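Local coordinates for STU0660 (Streptococcus thermophilus, PDB 3ZTH), which probably binds DNA as a large Csn2 protein of CRISPR-mediated bacterial immunity and carries magnesium ions, at residues A[315-318]-A[319-323]. Sequence-based numbering, arbitrary orientation.
Sequences SVIL and NILNQ
L318 and N322 sit one turn apart on helix 312-324. L318 O accepts the hydrogen of N322 N at 3.0 Å. The side chain of L318 packs on L300, L310, V296 and I331.

N319 N closes the preceding turn on S315 O at 3.0 Å. The amide of N319 is buried. Its OD1 accepts a hydrogen bond from I331 N, and ND2 is hydrogen-bonded elsewhere in the structure. The same side chain packs against L346 of the second subunit.

I317 and L321 stack their side chains along another face of the helix. The branch methyl CG2 of I317 meets CD1 of L321 at 3.8 Å. A chi1 of -63° turns CG1 of I317 away from the carbonyl carbon. CG2 then takes the place trans to N, from which it reaches the next turn. The backbones of the pair are joined as well: L321 N gives its hydrogen to I317 O at 2.8 Å. Together the two side chains pack on V274 of helix 267-277. I317 also touches S292 and L321 touches L293, both on helix 286-296.

V316 and I320 repeat the pattern on a further face. CG1 of V316 lies alongside CD1 of I320 at 3.8 Å, and I320 N donates to V316 O at 2.9 Å. Both residues touch F345 of the second subunit.

The contact is a regular alpha-helical run of i to i+4 bonds. Its apolar faces pack against two neighbouring helices and the second subunit, while the buried N319 amide ties the helix to the chain that follows it.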
# COMPACT_ATOMS: atom_id res chain seq x y z
N SER A 315 43.02 -5.24 43.59
CA SER A 315 42.01 -5.44 44.63
C SER A 315 42.11 -4.31 45.64
O SER A 315 41.10 -3.80 46.12
CB SER A 315 42.22 -6.77 45.35
OG SER A 315 42.16 -7.86 44.45
N VAL A 316 43.33 -3.91 45.95
CA VAL A 316 43.56 -2.83 46.89
C VAL A 316 43.02 -1.52 46.32
O VAL A 316 42.24 -0.83 46.98
CB VAL A 316 45.07 -2.69 47.21
CG1 VAL A 316 45.34 -1.44 48.05
CG2 VAL A 316 45.54 -3.93 47.95
N ILE A 317 43.44 -1.18 45.11
CA ILE A 317 43.00 0.04 44.44
C ILE A 317 41.47 0.06 44.37
O ILE A 317 40.84 1.08 44.63
CB ILE A 317 43.59 0.13 43.01
CG1 ILE A 317 45.11 0.19 43.09
CG2 ILE A 317 43.01 1.33 42.27
CD1 ILE A 317 45.62 1.40 43.82
N LEU A 318 40.88 -1.08 44.03
CA LEU A 318 39.43 -1.19 43.94
C LEU A 318 38.79 -0.80 45.27
O LEU A 318 37.85 -0.00 45.31
CB LEU A 318 39.05 -2.63 43.56
CG LEU A 318 37.61 -3.17 43.58
CD1 LEU A 318 36.58 -2.08 43.64
CD2 LEU A 318 37.39 -4.01 42.34
N ASN A 319 39.31 -1.36 46.36
CA ASN A 319 38.78 -1.08 47.69
C ASN A 319 38.90 0.38 48.04
O ASN A 319 37.95 0.99 48.56
CB ASN A 319 39.52 -1.92 48.74
CG ASN A 319 39.04 -3.36 48.78
OD1 ASN A 319 38.21 -3.77 47.96
ND2 ASN A 319 39.55 -4.13 49.73
N ILE A 320 40.06 0.96 47.76
CA ILE A 320 40.29 2.36 48.07
C ILE A 320 39.36 3.25 47.25
O ILE A 320 38.72 4.15 47.80
CB ILE A 320 41.78 2.74 47.82
CG1 ILE A 320 42.67 1.97 48.80
CG2 ILE A 320 41.98 4.22 48.02
CD1 ILE A 320 44.17 2.16 48.59
N LEU A 321 39.27 2.98 45.95
CA LEU A 321 38.40 3.78 45.09
C LEU A 321 36.97 3.74 45.58
O LEU A 321 36.32 4.79 45.69
CB LEU A 321 38.47 3.30 43.64
CG LEU A 321 39.74 3.74 42.90
CD1 LEU A 321 39.76 3.13 41.52
CD2 LEU A 321 39.80 5.27 42.82
N ASN A 322 36.47 2.55 45.89
CA ASN A 322 35.11 2.45 46.39
C ASN A 322 34.93 3.36 47.59
O ASN A 322 33.95 4.10 47.68
CB ASN A 322 34.79 1.01 46.77
CG ASN A 322 33.96 0.31 45.73
OD1 ASN A 322 33.80 -0.91 45.76
ND2 ASN A 322 33.41 1.09 44.80
N GLN A 323 35.88 3.32 48.51
CA GLN A 323 35.83 4.15 49.70
C GLN A 323 35.71 5.64 49.34
O GLN A 323 34.97 6.38 49.99
CB GLN A 323 37.06 3.91 50.57
CG GLN A 323 37.01 4.66 51.88
CD GLN A 323 38.08 4.23 52.86
OE1 GLN A 323 38.18 4.78 53.96
NE2 GLN A 323 38.89 3.24 52.48